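Local coordinates for protein factor essential for expression of methicillin resistance (PDB 1LRZ) that adds glycines 2 and 3 of the pentaglycine interpeptide bridge of Staphylococcus aureus peptidoglycan, using glycyl-tRNA as donor, at residues 12-15 / 16-19; 74-77 / 78-82. All blocks are in the same frame, centred on the assembly; numbering follows the deposited sequence.

Contact 1 of 2, residues 12-15 / 16-19; sequences GAFT and DSMP
The backbone oxygen of F14 is held twice by S17. The serine hydroxyl donates to it, with OG 2.8 Å from F14 O and tilted 19° from the carbonyl plane, while S17 N donates from well above that plane, at 3.0 Å. The hydroxyl can fold back this way because chi1 of 71° sets OG between the serine's own N and carbonyl carbon. One residue before S17 the bonding is still alpha-helical, D16 N reaching G12 O at 3.0 Å. After it the chain tightens to i+3 bonds, and M18 N meets T15 O at 3.3 Å from above the carbonyl. On the polar flank a water spans T15 OG1 and D16 OD2, donating to the carboxylate at 2.6 Å; T15 OG1 is also bonded to F11 O, and D16 OD1 forms a salt bridge with R235. The apolar flank belongs to F14 and M18. With chi1 at -69°, M18 sets CG over one face of the ring, off-centre towards CZ, 3.8 Å from the ring centroid in a CH-pi contact. Bends at chi2 and chi3 then place SD obliquely, 4.7 Å from the same centroid, completing a Met-aromatic contact at the C-terminal end of helix 8-16.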
loop_
_atom_site.group_PDB
_atom_site.type_symbol
_atom_site.label_atom_id
_atom_site.label_comp_id
_atom_site.label_asym_id
_atom_site.label_seq_id
_atom_site.Cartn_x
_atom_site.Cartn_y
_atom_site.Cartn_z
ATOM N N GLY A 12 -2.288 20.329 -6.399
ATOM C CA GLY A 12 -3.164 19.209 -6.091
ATOM C C GLY A 12 -4.057 18.765 -7.239
ATOM O O GLY A 12 -4.224 17.555 -7.483
ATOM N N ALA A 13 -4.637 19.735 -7.942
ATOM C CA ALA A 13 -5.524 19.434 -9.059
ATOM C C ALA A 13 -4.779 18.701 -10.165
ATOM O O ALA A 13 -5.282 17.718 -10.731
ATOM C CB ALA A 13 -6.138 20.727 -9.608
ATOM N N PHE A 14 -3.577 19.174 -10.480
ATOM C CA PHE A 14 -2.805 18.526 -11.533
ATOM C C PHE A 14 -2.350 17.123 -11.157
ATOM O O PHE A 14 -2.559 16.172 -11.908
ATOM C CB PHE A 14 -1.569 19.337 -11.899
ATOM C CG PHE A 14 -0.710 18.670 -12.922
ATOM C CD1 PHE A 14 -1.146 18.552 -14.237
ATOM C CD2 PHE A 14 0.537 18.156 -12.572
ATOM C CE1 PHE A 14 -0.349 17.935 -15.200
ATOM C CE2 PHE A 14 1.345 17.538 -13.516
ATOM C CZ PHE A 14 0.905 17.426 -14.840
ATOM N N THR A 15 -1.731 16.979 -9.993
ATOM C CA THR A 15 -1.255 15.653 -9.608
ATOM C C THR A 15 -2.382 14.610 -9.462
ATOM O O THR A 15 -2.170 13.439 -9.769
ATOM C CB THR A 15 -0.413 15.728 -8.330
ATOM O OG1 THR A 15 -1.197 16.288 -7.266
ATOM C CG2 THR A 15 0.821 16.604 -8.581
ATOM N N ASP A 16 -3.570 15.031 -9.025
ATOM C CA ASP A 16 -4.705 14.111 -8.892
ATOM C C ASP A 16 -5.155 13.570 -10.251
ATOM O O ASP A 16 -5.777 12.516 -10.326
ATOM C CB ASP A 16 -5.922 14.800 -8.256
ATOM C CG ASP A 16 -5.900 14.783 -6.738
ATOM O OD1 ASP A 16 -6.853 15.330 -6.148
ATOM O OD2 ASP A 16 -4.952 14.231 -6.134
ATOM N N SER A 17 -4.852 14.294 -11.322
ATOM C CA SER A 17 -5.280 13.874 -12.648
ATOM C C SER A 17 -4.246 13.082 -13.431
ATOM O O SER A 17 -4.515 12.657 -14.543
ATOM C CB SER A 17 -5.674 15.103 -13.479
ATOM O OG SER A 17 -4.524 15.866 -13.837
ATOM N N MET A 18 -3.070 12.871 -12.856
ATOM C CA MET A 18 -2.001 12.195 -13.584
ATOM C C MET A 18 -1.632 10.804 -13.084
ATOM O O MET A 18 -1.731 10.510 -11.890
ATOM C CB MET A 18 -0.732 13.075 -13.555
ATOM C CG MET A 18 -0.815 14.398 -14.386
ATOM S SD MET A 18 -0.800 14.081 -16.163
ATOM C CE MET A 18 0.895 13.920 -16.471
ATOM N N PRO A 19 -1.204 9.925 -14.001
ATOM C CA PRO A 19 -0.800 8.570 -13.610
ATOM C C PRO A 19 0.575 8.706 -12.965
ATOM O O PRO A 19 1.304 9.661 -13.246
ATOM C CB PRO A 19 -0.730 7.823 -14.944
ATOM C CG PRO A 19 -0.373 8.913 -15.918
ATOM C CD PRO A 19 -1.268 10.052 -15.464
HETATM O O HOH W 1 -2.852 15.437 -5.261
HETATM O O HOH W 2 -3.576 10.787 -10.095
#

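Contact 2 of 2, residues 74-77 / 78-82; sequences RGPV and IDYEN
With chi1 at -76°, Y80 has its CG trans to its own carbonyl carbon, and the ring swings back along the chain until its hydroxyl arrives at P76. In I78 a chi1 of -178° sends CG1 away from the backbone N and turns CG2 towards that ring, where it lies over one face, 3.4 Å above the plane and nearer the rim than the centre. Y80 OH donates to P76 O at 3.0 Å, approaching at a C=O...O angle of 130° and tilted out of the carbonyl plane. The proline oxygen itself lies at the edge of the tyrosine ring. The two side chains cross at about a right angle, P76 CG resting 3.5 Å from Y80 OH; a cis peptide bond precedes this proline. Here strand 67-78 ends and the chain turns into helix 83-98, the connection of a beta-alpha-beta unit whose second strand, 102-107, runs parallel beside the first. P76 and I78 both pack on F89 of that helix. The turn itself is type I, from D79 to N82, reinforced by an Asx turn in which D79 OD1 takes the N-H of E81 at 3.0 Å. N82, its last residue, is also the helix N-cap, OD1 accepting from L85 N.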
loop_
_atom_site.group_PDB
_atom_site.type_symbol
_atom_site.label_atom_id
_atom_site.label_comp_id
_atom_site.label_asym_id
_atom_site.label_seq_id
_atom_site.Cartn_x
_atom_site.Cartn_y
_atom_site.Cartn_z
ATOM N N ARG A 74 9.804 11.654 -4.784
ATOM C CA ARG A 74 9.141 10.749 -5.735
ATOM C C ARG A 74 8.546 11.459 -6.947
ATOM O O ARG A 74 7.808 10.856 -7.736
ATOM C CB ARG A 74 8.035 9.941 -5.035
ATOM C CG ARG A 74 8.509 8.645 -4.394
ATOM C CD ARG A 74 9.230 7.806 -5.413
ATOM N NE ARG A 74 9.429 6.414 -5.026
ATOM C CZ ARG A 74 10.189 5.580 -5.723
ATOM N NH1 ARG A 74 10.338 4.317 -5.344
ATOM N NH2 ARG A 74 10.824 6.034 -6.796
ATOM N N GLY A 75 8.859 12.741 -7.089
ATOM C CA GLY A 75 8.360 13.499 -8.222
ATOM C C GLY A 75 9.495 13.651 -9.213
ATOM O O GLY A 75 10.560 13.087 -8.996
ATOM N N PRO A 76 9.325 14.434 -10.285
ATOM C CA PRO A 76 8.124 15.194 -10.645
ATOM C C PRO A 76 7.017 14.389 -11.318
ATOM O O PRO A 76 7.225 13.262 -11.766
ATOM C CB PRO A 76 8.671 16.261 -11.585
ATOM C CG PRO A 76 9.756 15.528 -12.300
ATOM C CD PRO A 76 10.444 14.762 -11.190
ATOM N N VAL A 77 5.836 14.989 -11.376
ATOM C CA VAL A 77 4.693 14.381 -12.044
ATOM C C VAL A 77 4.689 15.125 -13.377
ATOM O O VAL A 77 4.567 16.351 -13.412
ATOM C CB VAL A 77 3.397 14.643 -11.267
ATOM C CG1 VAL A 77 2.231 13.950 -11.954
ATOM C CG2 VAL A 77 3.557 14.131 -9.820
ATOM N N ILE A 78 4.854 14.384 -14.466
ATOM C CA ILE A 78 4.932 14.985 -15.784
ATOM C C ILE A 78 4.721 13.878 -16.818
ATOM O O ILE A 78 4.865 12.690 -16.503
ATOM C CB ILE A 78 6.338 15.633 -15.946
ATOM C CG1 ILE A 78 6.489 16.331 -17.299
ATOM C CG2 ILE A 78 7.409 14.569 -15.797
ATOM C CD1 ILE A 78 7.800 17.101 -17.403
ATOM N N ASP A 79 4.367 14.255 -18.043
ATOM C CA ASP A 79 4.177 13.261 -19.101
ATOM C C ASP A 79 5.562 12.806 -19.553
ATOM O O ASP A 79 6.254 13.518 -20.296
ATOM C CB ASP A 79 3.385 13.877 -20.266
ATOM C CG ASP A 79 3.413 13.016 -21.526
ATOM O OD1 ASP A 79 3.649 11.792 -21.419
ATOM O OD2 ASP A 79 3.177 13.569 -22.625
ATOM N N TYR A 80 5.972 11.619 -19.109
ATOM C CA TYR A 80 7.297 11.120 -19.462
ATOM C C TYR A 80 7.463 10.607 -20.888
ATOM O O TYR A 80 8.554 10.186 -21.254
ATOM C CB TYR A 80 7.768 10.057 -18.457
ATOM C CG TYR A 80 8.221 10.636 -17.133
ATOM C CD1 TYR A 80 7.346 10.716 -16.048
ATOM C CD2 TYR A 80 9.532 11.116 -16.965
ATOM C CE1 TYR A 80 7.765 11.256 -14.822
ATOM C CE2 TYR A 80 9.959 11.657 -15.749
ATOM C CZ TYR A 80 9.074 11.722 -14.681
ATOM O OH TYR A 80 9.484 12.245 -13.471
ATOM N N GLU A 81 6.400 10.637 -21.690
ATOM C CA GLU A 81 6.511 10.227 -23.090
ATOM C C GLU A 81 7.089 11.414 -23.877
ATOM O O GLU A 81 7.708 11.243 -24.922
ATOM C CB GLU A 81 5.131 9.883 -23.672
ATOM C CG GLU A 81 4.483 8.671 -23.044
ATOM C CD GLU A 81 5.396 7.469 -23.091
ATOM O OE1 GLU A 81 5.822 7.109 -24.205
ATOM O OE2 GLU A 81 5.692 6.890 -22.021
ATOM N N ASN A 82 6.872 12.616 -23.355
ATOM C CA ASN A 82 7.324 13.858 -23.986
ATOM C C ASN A 82 8.771 14.153 -23.570
ATOM O O ASN A 82 9.012 14.823 -22.568
ATOM C CB ASN A 82 6.411 15.002 -23.537
ATOM C CG ASN A 82 6.559 16.255 -24.385
ATOM O OD1 ASN A 82 7.628 16.545 -24.936
ATOM N ND2 ASN A 82 5.480 17.023 -24.471
#

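Contact 1 is a surface contact at the end of helix 8-16, whereas contact 2 is largely buried where strand 67-78 leaves its seven-stranded mixed sheet. They lie about 11 Å apart between centres and meet at V77: F14 CE2 approaches V77 O to 3.4 Å, and M18 CB packs 3.5 Å from V77 CG1. The aromatic-methionine pair of 12-19 thus rests on one side of the strand end, while P76 and I78 of 74-82 pack against helix 83-98. Contact 1 combines backbone turns with water and a charged partner on its polar flank; contact 2 relies on one tyrosine hydroxyl and apolar side chains, the D79 carboxylate serving the turn and the N82 amide capping the helix that follows.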